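PDB 4YD8: protein PTHB1 from Homo sapiens, which works as a subunit of the BBSome, a coat complex thought to sort specific membrane proteins to the primary cilium and required for ciliogenesis. Local coordinates for residues V264-F272 with F283-F294; L308-L316 with W326-V337. All coordinates share one frame; numbering follows the deposited sequence.

Interaction 1 of 2, residues V264-F272 with F283-F294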
loop_
_atom_site.group_PDB
_atom_site.type_symbol
_atom_site.label_atom_id
_atom_site.label_comp_id
_atom_site.label_asym_id
_atom_site.label_seq_id
_atom_site.Cartn_x
_atom_site.Cartn_y
_atom_site.Cartn_z
ATOM N N VAL A 264 1.496 -5.753 -13.818
ATOM C CA VAL A 264 0.624 -4.684 -13.371
ATOM C C VAL A 264 -0.717 -5.264 -12.951
ATOM O O VAL A 264 -1.468 -5.738 -13.793
ATOM C CB VAL A 264 0.384 -3.650 -14.487
ATOM C CG1 VAL A 264 -0.547 -2.566 -13.996
ATOM C CG2 VAL A 264 1.713 -3.072 -14.965
ATOM N N PHE A 265 -1.029 -5.261 -11.662
ATOM C CA PHE A 265 -2.331 -5.799 -11.267
ATOM C C PHE A 265 -3.317 -4.670 -11.070
ATOM O O PHE A 265 -2.980 -3.652 -10.454
ATOM C CB PHE A 265 -2.211 -6.638 -10.001
ATOM C CG PHE A 265 -1.555 -7.956 -10.234
ATOM C CD1 PHE A 265 -0.176 -8.060 -10.275
ATOM C CD2 PHE A 265 -2.318 -9.086 -10.445
ATOM C CE1 PHE A 265 0.427 -9.294 -10.500
ATOM C CE2 PHE A 265 -1.720 -10.307 -10.655
ATOM C CZ PHE A 265 -0.355 -10.400 -10.700
ATOM N N VAL A 266 -4.523 -4.844 -11.618
ATOM C CA VAL A 266 -5.585 -3.865 -11.455
ATOM C C VAL A 266 -6.809 -4.508 -10.819
ATOM O O VAL A 266 -7.318 -5.533 -11.291
ATOM C CB VAL A 266 -5.981 -3.215 -12.797
ATOM C CG1 VAL A 266 -7.052 -2.141 -12.556
ATOM C CG2 VAL A 266 -4.742 -2.597 -13.449
ATOM N N LEU A 267 -7.242 -3.926 -9.708
ATOM C CA LEU A 267 -8.484 -4.335 -9.076
ATOM C C LEU A 267 -9.625 -3.461 -9.572
ATOM O O LEU A 267 -9.719 -2.301 -9.184
ATOM C CB LEU A 267 -8.398 -4.226 -7.558
ATOM C CG LEU A 267 -9.650 -4.741 -6.824
ATOM C CD1 LEU A 267 -9.820 -6.257 -7.051
ATOM C CD2 LEU A 267 -9.580 -4.422 -5.322
ATOM N N GLY A 268 -10.488 -4.017 -10.416
ATOM C CA GLY A 268 -11.642 -3.282 -10.904
ATOM C C GLY A 268 -12.852 -3.555 -10.032
ATOM O O GLY A 268 -12.806 -4.404 -9.142
ATOM N N GLU A 269 -13.940 -2.840 -10.275
ATOM C CA GLU A 269 -15.179 -3.064 -9.542
ATOM C C GLU A 269 -15.791 -4.419 -9.881
ATOM O O GLU A 269 -16.537 -4.986 -9.086
ATOM C CB GLU A 269 -16.194 -1.947 -9.839
ATOM C CG GLU A 269 -15.798 -0.582 -9.295
ATOM C CD GLU A 269 -16.861 0.478 -9.536
ATOM O OE1 GLU A 269 -17.704 0.293 -10.441
ATOM O OE2 GLU A 269 -16.861 1.495 -8.816
ATOM N N ARG A 270 -15.484 -4.932 -11.071
ATOM C CA ARG A 270 -16.115 -6.172 -11.550
ATOM C C ARG A 270 -15.120 -7.272 -11.918
ATOM O O ARG A 270 -15.473 -8.457 -11.984
ATOM C CB ARG A 270 -16.991 -5.887 -12.778
ATOM C CG ARG A 270 -18.112 -4.884 -12.559
ATOM C CD ARG A 270 -19.046 -4.848 -13.774
ATOM N NE ARG A 270 -18.677 -3.841 -14.771
ATOM C CZ ARG A 270 -18.847 -2.528 -14.615
ATOM N NH1 ARG A 270 -19.373 -2.051 -13.491
ATOM N NH2 ARG A 270 -18.493 -1.685 -15.580
ATOM N N ASN A 271 -13.889 -6.869 -12.203
ATOM C CA ASN A 271 -12.878 -7.794 -12.685
ATOM C C ASN A 271 -11.538 -7.525 -12.044
ATOM O O ASN A 271 -11.263 -6.433 -11.551
ATOM C CB ASN A 271 -12.739 -7.709 -14.214
ATOM C CG ASN A 271 -13.980 -8.178 -14.947
ATOM O OD1 ASN A 271 -14.094 -9.348 -15.312
ATOM N ND2 ASN A 271 -14.912 -7.259 -15.186
ATOM N N PHE A 272 -10.700 -8.541 -12.073
ATOM C CA PHE A 272 -9.343 -8.443 -11.601
ATOM C C PHE A 272 -8.449 -8.714 -12.818
ATOM O O PHE A 272 -8.676 -9.680 -13.561
ATOM C CB PHE A 272 -9.197 -9.442 -10.432
ATOM C CG PHE A 272 -7.825 -9.966 -10.188
ATOM C CD1 PHE A 272 -6.798 -9.125 -9.814
ATOM C CD2 PHE A 272 -7.599 -11.334 -10.190
ATOM C CE1 PHE A 272 -5.537 -9.636 -9.530
ATOM C CE2 PHE A 272 -6.357 -11.850 -9.902
ATOM C CZ PHE A 272 -5.319 -11.002 -9.573
ATOM N N PHE A 283 -3.718 -11.984 -17.917
ATOM C CA PHE A 283 -4.952 -12.720 -17.626
ATOM C C PHE A 283 -5.953 -11.807 -16.926
ATOM O O PHE A 283 -5.599 -10.730 -16.422
ATOM C CB PHE A 283 -4.691 -14.007 -16.798
ATOM C CG PHE A 283 -4.201 -13.768 -15.386
ATOM C CD1 PHE A 283 -5.048 -13.273 -14.405
ATOM C CD2 PHE A 283 -2.901 -14.109 -15.029
ATOM C CE1 PHE A 283 -4.597 -13.072 -13.104
ATOM C CE2 PHE A 283 -2.447 -13.907 -13.732
ATOM C CZ PHE A 283 -3.298 -13.391 -12.776
HETATM N N MSE A 284 -7.211 -12.221 -16.909
HETATM C CA MSE A 284 -8.224 -11.482 -16.176
HETATM C C MSE A 284 -9.275 -12.449 -15.664
HETATM O O MSE A 284 -9.429 -13.556 -16.188
HETATM C CB MSE A 284 -8.859 -10.396 -17.060
HETATM C CG MSE A 284 -9.787 -10.947 -18.100
HETATM SE SE MSE A 284 -10.595 -9.528 -19.205
HETATM C CE MSE A 284 -11.779 -8.816 -17.861
ATOM N N LYS A 285 -9.972 -12.036 -14.619
ATOM C CA LYS A 285 -10.922 -12.870 -13.928
ATOM C C LYS A 285 -12.127 -12.043 -13.490
ATOM O O LYS A 285 -11.957 -11.037 -12.800
ATOM C CB LYS A 285 -10.240 -13.498 -12.707
ATOM C CG LYS A 285 -11.178 -13.960 -11.609
ATOM C CD LYS A 285 -11.913 -15.207 -12.013
ATOM C CE LYS A 285 -12.393 -15.965 -10.778
ATOM N NZ LYS A 285 -13.079 -17.213 -11.184
ATOM N N LYS A 286 -13.330 -12.466 -13.881
ATOM C CA LYS A 286 -14.546 -11.844 -13.380
ATOM C C LYS A 286 -14.740 -12.207 -11.917
ATOM O O LYS A 286 -14.667 -13.368 -11.543
ATOM C CB LYS A 286 -15.762 -12.277 -14.199
ATOM C CG LYS A 286 -17.094 -11.836 -13.608
ATOM C CD LYS A 286 -18.253 -12.114 -14.554
ATOM C CE LYS A 286 -19.560 -11.550 -14.007
ATOM N NZ LYS A 286 -19.425 -10.103 -13.669
ATOM N N LEU A 287 -14.980 -11.206 -11.085
ATOM C CA LEU A 287 -15.180 -11.457 -9.667
ATOM C C LEU A 287 -16.660 -11.718 -9.379
ATOM O O LEU A 287 -17.521 -11.050 -9.923
ATOM C CB LEU A 287 -14.655 -10.276 -8.859
ATOM C CG LEU A 287 -13.134 -10.107 -8.978
ATOM C CD1 LEU A 287 -12.709 -8.816 -8.332
ATOM C CD2 LEU A 287 -12.404 -11.277 -8.349
ATOM N N ASP A 288 -16.942 -12.699 -8.527
ATOM C CA ASP A 288 -18.318 -13.076 -8.222
ATOM C C ASP A 288 -18.899 -12.284 -7.049
ATOM O O ASP A 288 -20.049 -12.487 -6.661
ATOM C CB ASP A 288 -18.393 -14.576 -7.928
ATOM C CG ASP A 288 -18.176 -15.420 -9.167
ATOM O OD1 ASP A 288 -18.581 -14.980 -10.267
ATOM O OD2 ASP A 288 -17.596 -16.521 -9.044
ATOM N N TRP A 289 -18.087 -11.392 -6.487
ATOM C CA TRP A 289 -18.456 -10.573 -5.334
ATOM C C TRP A 289 -17.791 -9.208 -5.504
ATOM O O TRP A 289 -16.719 -9.136 -6.097
ATOM C CB TRP A 289 -18.028 -11.231 -4.021
ATOM N N SER A 290 -18.406 -8.139 -4.995
ATOM C CA SER A 290 -17.805 -6.800 -5.056
ATOM C C SER A 290 -16.553 -6.708 -4.184
ATOM O O SER A 290 -16.638 -6.852 -2.968
ATOM C CB SER A 290 -18.794 -5.725 -4.611
ATOM O OG SER A 290 -19.925 -5.688 -5.462
ATOM N N PRO A 291 -15.395 -6.436 -4.797
ATOM C CA PRO A 291 -14.179 -6.360 -3.977
ATOM C C PRO A 291 -14.070 -5.054 -3.187
ATOM O O PRO A 291 -14.650 -4.027 -3.569
ATOM C CB PRO A 291 -13.054 -6.460 -5.012
ATOM C CG PRO A 291 -13.677 -5.798 -6.261
ATOM C CD PRO A 291 -15.116 -6.285 -6.236
ATOM N N SER A 292 -13.327 -5.106 -2.088
ATOM C CA SER A 292 -13.025 -3.911 -1.314
ATOM C C SER A 292 -11.541 -3.571 -1.388
ATOM O O SER A 292 -11.179 -2.404 -1.328
ATOM C CB SER A 292 -13.445 -4.092 0.140
ATOM O OG SER A 292 -12.833 -5.251 0.672
ATOM N N CYS A 293 -10.684 -4.582 -1.517
ATOM C CA CYS A 293 -9.251 -4.330 -1.568
ATOM C C CYS A 293 -8.510 -5.566 -2.053
ATOM O O CYS A 293 -9.094 -6.649 -2.141
ATOM C CB CYS A 293 -8.736 -3.924 -0.183
ATOM S SG CYS A 293 -8.907 -5.274 1.024
ATOM N N PHE A 294 -7.219 -5.432 -2.345
ATOM C CA PHE A 294 -6.457 -6.605 -2.813
ATOM C C PHE A 294 -4.960 -6.443 -2.603
ATOM O O PHE A 294 -4.484 -5.359 -2.242
ATOM C CB PHE A 294 -6.881 -6.879 -4.282
ATOM C CG PHE A 294 -6.065 -6.183 -5.363
ATOM C CD1 PHE A 294 -5.555 -4.893 -5.181
ATOM C CD2 PHE A 294 -5.734 -6.870 -6.532
ATOM C CE1 PHE A 294 -4.797 -4.260 -6.196
ATOM C CE2 PHE A 294 -5.030 -6.236 -7.564
ATOM C CZ PHE A 294 -4.534 -4.948 -7.384
HETATM O O HOH W 1 -18.064 -3.664 -7.390
#
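The ring of Phe-294 receives Leu-267 on one face and two other neighbours at its edge. Leu-267 CB stands 3.6 Å from the ring centroid and only 4° off the normal, a nearly ideal CH-pi contact. At the rim, in or near the ring plane, lie the carbonyl of Phe-265 and the ring of Phe-272, whose CE1 is 4.0 Å from Phe-294 CE2. Phe-272 in turn takes part in an offset edge-to-face pair: Phe-283 turns its edge toward the Phe-272 face, with the planes at 68° and the centroids 5.9 Å apart.

Leu-267 turns its CG away from the backbone N (anti, chi1 -176°), which lays its two methyl groups along residues 291-293, CD1 3.8 Å from Pro-291 CB and CD2 against the backbone of Cys-293. Leu-287 CD1 touches both Leu-267 CD1 and Phe-272 CB, 4.1 Å from each. Were Phe-294 replaced by an alanine, Leu-267 CB would probably lose the ring it packs on and a gap would open beside Phe-265 and Phe-272.

This hydrophobic cluster lies between two successive blades of a beta-propeller. Strands 271-275 and 281-286 are a hairpin of one blade, and strand 291-298 already begins the next. In the hairpin, Phe-272 and Lys-285 form an antiparallel hydrogen-bonded pair: Phe-272 N reaches Lys-285 O at 2.9 Å, and Lys-285 N returns the bond to Phe-272 O. Leu-287 N adds a third, to Arg-270 O, also at 2.9 Å. On the other face of the hairpin Asn-271 rests its OD1 3.2 Å from Lys-286 CA, while its ND2 is bonded to Glu-247.

The direct hydrogen bonds thus stay in the hairpin and its extension, whereas the junction with strand 291-298 is mainly apolar, with a water weakly linking Glu-269 O to Ser-290 OG.

Interaction 2 of 2, residues L308-L316 with W326-V337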
loop_
_atom_site.group_PDB
_atom_site.type_symbol
_atom_site.label_atom_id
_atom_site.label_comp_id
_atom_site.label_asym_id
_atom_site.label_seq_id
_atom_site.Cartn_x
_atom_site.Cartn_y
_atom_site.Cartn_z
ATOM N N LEU A 308 -4.434 -11.796 -2.663
ATOM C CA LEU A 308 -5.491 -11.666 -1.667
ATOM C C LEU A 308 -6.538 -10.698 -2.182
ATOM O O LEU A 308 -6.185 -9.655 -2.693
ATOM C CB LEU A 308 -4.935 -11.151 -0.335
ATOM C CG LEU A 308 -4.261 -12.183 0.559
ATOM C CD1 LEU A 308 -3.268 -11.447 1.442
ATOM C CD2 LEU A 308 -5.319 -12.862 1.399
ATOM N N ILE A 309 -7.812 -11.041 -2.041
ATOM C CA ILE A 309 -8.885 -10.100 -2.380
ATOM C C ILE A 309 -9.919 -10.088 -1.258
ATOM O O ILE A 309 -10.494 -11.131 -0.920
ATOM C CB ILE A 309 -9.567 -10.460 -3.720
ATOM C CG1 ILE A 309 -8.521 -10.518 -4.855
ATOM C CG2 ILE A 309 -10.690 -9.443 -4.034
ATOM C CD1 ILE A 309 -9.099 -10.770 -6.277
ATOM N N GLY A 310 -10.109 -8.915 -0.656
ATOM C CA GLY A 310 -11.083 -8.734 0.403
ATOM C C GLY A 310 -12.357 -8.204 -0.230
ATOM O O GLY A 310 -12.299 -7.541 -1.268
ATOM N N ASN A 311 -13.502 -8.498 0.374
ATOM C CA ASN A 311 -14.782 -8.126 -0.228
ATOM C C ASN A 311 -15.749 -7.472 0.743
ATOM O O ASN A 311 -15.512 -7.451 1.949
ATOM C CB ASN A 311 -15.443 -9.351 -0.838
ATOM C CG ASN A 311 -14.545 -10.056 -1.811
ATOM O OD1 ASN A 311 -14.463 -9.678 -2.976
ATOM N ND2 ASN A 311 -13.848 -11.086 -1.339
ATOM N N HIS A 312 -16.862 -6.969 0.216
ATOM C CA HIS A 312 -17.832 -6.266 1.047
ATOM C C HIS A 312 -18.744 -7.220 1.798
ATOM O O HIS A 312 -19.605 -6.792 2.559
ATOM C CB HIS A 312 -18.657 -5.298 0.196
ATOM C CG HIS A 312 -17.861 -4.136 -0.306
ATOM N ND1 HIS A 312 -17.638 -3.011 0.453
ATOM C CD2 HIS A 312 -17.193 -3.954 -1.467
ATOM C CE1 HIS A 312 -16.875 -2.170 -0.229
ATOM N NE2 HIS A 312 -16.594 -2.715 -1.396
ATOM N N ASN A 313 -18.555 -8.515 1.588
ATOM C CA ASN A 313 -19.301 -9.510 2.353
ATOM C C ASN A 313 -18.454 -10.159 3.450
ATOM O O ASN A 313 -18.732 -11.281 3.879
ATOM C CB ASN A 313 -19.857 -10.580 1.419
ATOM C CG ASN A 313 -18.772 -11.305 0.656
ATOM O OD1 ASN A 313 -17.581 -10.993 0.788
ATOM N ND2 ASN A 313 -19.174 -12.285 -0.148
ATOM N N ASN A 314 -17.408 -9.452 3.867
ATOM C CA ASN A 314 -16.500 -9.886 4.937
ATOM C C ASN A 314 -15.626 -11.098 4.597
ATOM O O ASN A 314 -14.935 -11.629 5.461
ATOM C CB ASN A 314 -17.292 -10.185 6.217
ATOM C CG ASN A 314 -18.110 -8.997 6.682
ATOM O OD1 ASN A 314 -17.590 -8.093 7.325
ATOM N ND2 ASN A 314 -19.397 -8.994 6.357
HETATM N N MSE A 315 -15.643 -11.534 3.346
HETATM C CA MSE A 315 -14.828 -12.672 2.933
HETATM C C MSE A 315 -13.461 -12.214 2.444
HETATM O O MSE A 315 -13.334 -11.159 1.814
HETATM C CB MSE A 315 -15.530 -13.474 1.837
HETATM C CG MSE A 315 -16.859 -14.081 2.252
HETATM SE SE MSE A 315 -16.696 -15.336 3.733
HETATM C CE MSE A 315 -15.431 -16.591 2.956
ATOM N N LEU A 316 -12.441 -13.004 2.747
ATOM C CA LEU A 316 -11.110 -12.750 2.236
ATOM C C LEU A 316 -10.694 -13.963 1.402
ATOM O O LEU A 316 -10.716 -15.089 1.899
ATOM C CB LEU A 316 -10.134 -12.499 3.387
ATOM C CG LEU A 316 -8.685 -12.174 3.026
ATOM C CD1 LEU A 316 -8.602 -10.841 2.261
ATOM C CD2 LEU A 316 -7.825 -12.126 4.293
ATOM N N TRP A 326 -8.361 -20.535 -1.385
ATOM C CA TRP A 326 -8.571 -20.404 0.056
ATOM C C TRP A 326 -9.517 -19.267 0.342
ATOM O O TRP A 326 -9.510 -18.269 -0.374
ATOM C CB TRP A 326 -7.234 -20.158 0.739
ATOM C CG TRP A 326 -7.223 -19.976 2.227
ATOM C CD1 TRP A 326 -7.226 -20.958 3.179
ATOM C CD2 TRP A 326 -7.103 -18.733 2.934
ATOM N NE1 TRP A 326 -7.146 -20.398 4.432
ATOM C CE2 TRP A 326 -7.063 -19.039 4.309
ATOM C CE3 TRP A 326 -7.055 -17.394 2.541
ATOM C CZ2 TRP A 326 -6.942 -18.050 5.285
ATOM C CZ3 TRP A 326 -6.947 -16.416 3.514
ATOM C CH2 TRP A 326 -6.902 -16.750 4.872
ATOM N N ALA A 327 -10.324 -19.419 1.383
ATOM C CA ALA A 327 -11.283 -18.390 1.754
ATOM C C ALA A 327 -11.523 -18.366 3.254
ATOM O O ALA A 327 -11.658 -19.419 3.879
ATOM C CB ALA A 327 -12.617 -18.612 1.013
ATOM N N THR A 328 -11.585 -17.166 3.819
ATOM C CA THR A 328 -11.872 -16.981 5.232
ATOM C C THR A 328 -12.877 -15.860 5.462
ATOM O O THR A 328 -12.888 -14.879 4.715
ATOM C CB THR A 328 -10.583 -16.669 5.991
ATOM O OG1 THR A 328 -9.665 -17.739 5.782
ATOM C CG2 THR A 328 -10.836 -16.523 7.466
ATOM N N GLN A 329 -13.686 -16.001 6.506
ATOM C CA GLN A 329 -14.582 -14.945 6.920
ATOM C C GLN A 329 -13.832 -14.051 7.882
ATOM O O GLN A 329 -13.180 -14.534 8.807
ATOM C CB GLN A 329 -15.841 -15.511 7.580
ATOM C CG GLN A 329 -16.915 -14.467 7.875
ATOM C CD GLN A 329 -18.203 -15.086 8.402
ATOM O OE1 GLN A 329 -18.258 -16.285 8.685
ATOM N NE2 GLN A 329 -19.246 -14.270 8.531
ATOM N N LEU A 330 -13.904 -12.747 7.643
ATOM C CA LEU A 330 -13.354 -11.764 8.558
ATOM C C LEU A 330 -14.493 -11.177 9.383
ATOM O O LEU A 330 -15.633 -11.147 8.922
ATOM C CB LEU A 330 -12.624 -10.654 7.797
ATOM C CG LEU A 330 -11.564 -11.066 6.774
ATOM C CD1 LEU A 330 -10.914 -9.823 6.165
ATOM C CD2 LEU A 330 -10.519 -11.975 7.393
ATOM N N PRO A 331 -14.188 -10.704 10.601
ATOM C CA PRO A 331 -15.195 -10.043 11.442
ATOM C C PRO A 331 -15.613 -8.682 10.890
ATOM O O PRO A 331 -16.674 -8.166 11.243
ATOM C CB PRO A 331 -14.485 -9.895 12.792
ATOM C CG PRO A 331 -13.040 -9.946 12.480
ATOM C CD PRO A 331 -12.901 -10.860 11.300
ATOM N N HIS A 332 -14.791 -8.111 10.015
ATOM C CA HIS A 332 -15.058 -6.776 9.489
ATOM C C HIS A 332 -14.607 -6.657 8.040
ATOM O O HIS A 332 -13.701 -7.363 7.610
ATOM C CB HIS A 332 -14.353 -5.719 10.349
ATOM C CG HIS A 332 -14.732 -5.777 11.799
ATOM N ND1 HIS A 332 -15.909 -5.250 12.282
ATOM C CD2 HIS A 332 -14.095 -6.319 12.865
ATOM C CE1 HIS A 332 -15.982 -5.459 13.586
ATOM N NE2 HIS A 332 -14.895 -6.107 13.963
ATOM N N ILE A 333 -15.236 -5.757 7.292
ATOM C CA ILE A 333 -14.851 -5.518 5.906
ATOM C C ILE A 333 -13.506 -4.803 5.832
ATOM O O ILE A 333 -13.349 -3.719 6.371
ATOM C CB ILE A 333 -15.906 -4.672 5.165
ATOM C CG1 ILE A 333 -17.241 -5.415 5.116
ATOM C CG2 ILE A 333 -15.427 -4.323 3.754
ATOM C CD1 ILE A 333 -18.376 -4.587 4.542
ATOM N N PRO A 334 -12.533 -5.413 5.147
ATOM C CA PRO A 334 -11.203 -4.808 5.039
ATOM C C PRO A 334 -11.174 -3.684 3.993
ATOM O O PRO A 334 -11.678 -3.871 2.886
ATOM C CB PRO A 334 -10.325 -5.983 4.615
ATOM C CG PRO A 334 -11.279 -6.886 3.820
ATOM C CD PRO A 334 -12.643 -6.692 4.418
ATOM N N VAL A 335 -10.614 -2.534 4.349
ATOM C CA VAL A 335 -10.312 -1.509 3.347
ATOM C C VAL A 335 -8.880 -1.621 2.878
ATOM O O VAL A 335 -8.515 -1.041 1.864
ATOM C CB VAL A 335 -10.511 -0.078 3.862
ATOM C CG1 VAL A 335 -11.972 0.218 4.040
ATOM C CG2 VAL A 335 -9.689 0.174 5.139
ATOM N N ALA A 336 -8.053 -2.337 3.643
ATOM C CA ALA A 336 -6.684 -2.613 3.229
ATOM C C ALA A 336 -6.224 -3.932 3.816
ATOM O O ALA A 336 -6.629 -4.298 4.917
ATOM C CB ALA A 336 -5.725 -1.492 3.665
ATOM N N VAL A 337 -5.373 -4.624 3.070
ATOM C CA VAL A 337 -4.750 -5.858 3.536
ATOM C C VAL A 337 -3.283 -5.822 3.159
ATOM O O VAL A 337 -2.920 -5.343 2.071
ATOM C CB VAL A 337 -5.447 -7.111 2.946
ATOM C CG1 VAL A 337 -5.497 -7.064 1.408
ATOM C CG2 VAL A 337 -4.771 -8.369 3.426
#
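Leu-330 N donates to Asn-314 O at 2.7 Å, the shortest hydrogen bond across the contact, and it is nearly straight (169° at the hydrogen). Beyond it the two segments pair as antiparallel strands. Leu-316 N meets Thr-328 O at 2.8 Å, and Thr-328 N bonds back to Leu-316 O.

Asn-314 closes the type I turn that starts at Asn-311, with a positive phi of 68°. Just past the turn, Met-315 N donates to Asn-313 OD1, an Asx turn, and Met-315 O accepts a hydrogen bond from Asn-311 ND2, which lies above the carbonyl plane.

These strands belong to one blade of the seven-bladed propeller, with 291-298 as its innermost strand; from the end of the outer strand 323-329 the chain runs inward through 330-333 to start the next blade at strand 334-342. Along that passage Ile-333 presses on the turn, with CD1 only 3.2 Å from His-312 O and CG2 near Asn-311 O. Pro-334 CG lies 3.9 Å from Gly-310 CA, close enough that a side chain at that glycine would collide with the proline ring.

On the face that carries Leu-316 and Thr-328, Leu-316 CB meets Leu-330 CD1 of the loop at 3.9 Å; Leu-330 reaches there with CG anti to its carbonyl carbon (chi1 -52°). Leu-308 CD1 crosses to Val-337 CG2 at 4.0 Å, and Trp-326 brings CZ3 toward Leu-308 and Leu-316.

In the fold
The two interactions follow each other along the chain, with centres about 13 Å apart and each about 16 Å from the centre of the chain. Interaction 1 ties the blade that ends with strand 281-286 to strand 291-298; interaction 2 takes the blade begun by that strand and ties it to strand 334-342, so the same blade-to-blade step is made twice. Strands 291-298 and 306-311 are sheet neighbours, and a classic beta bulge at Ser-292 and Cys-293 opposite Gly-310 joins the contacts directly. Ser-292 OG also bonds Pro-334 O. Comparable steps probably join the other blades; the ring closes where strand 8-17 pairs with strand 357-362 in the last blade of the N-terminal propeller.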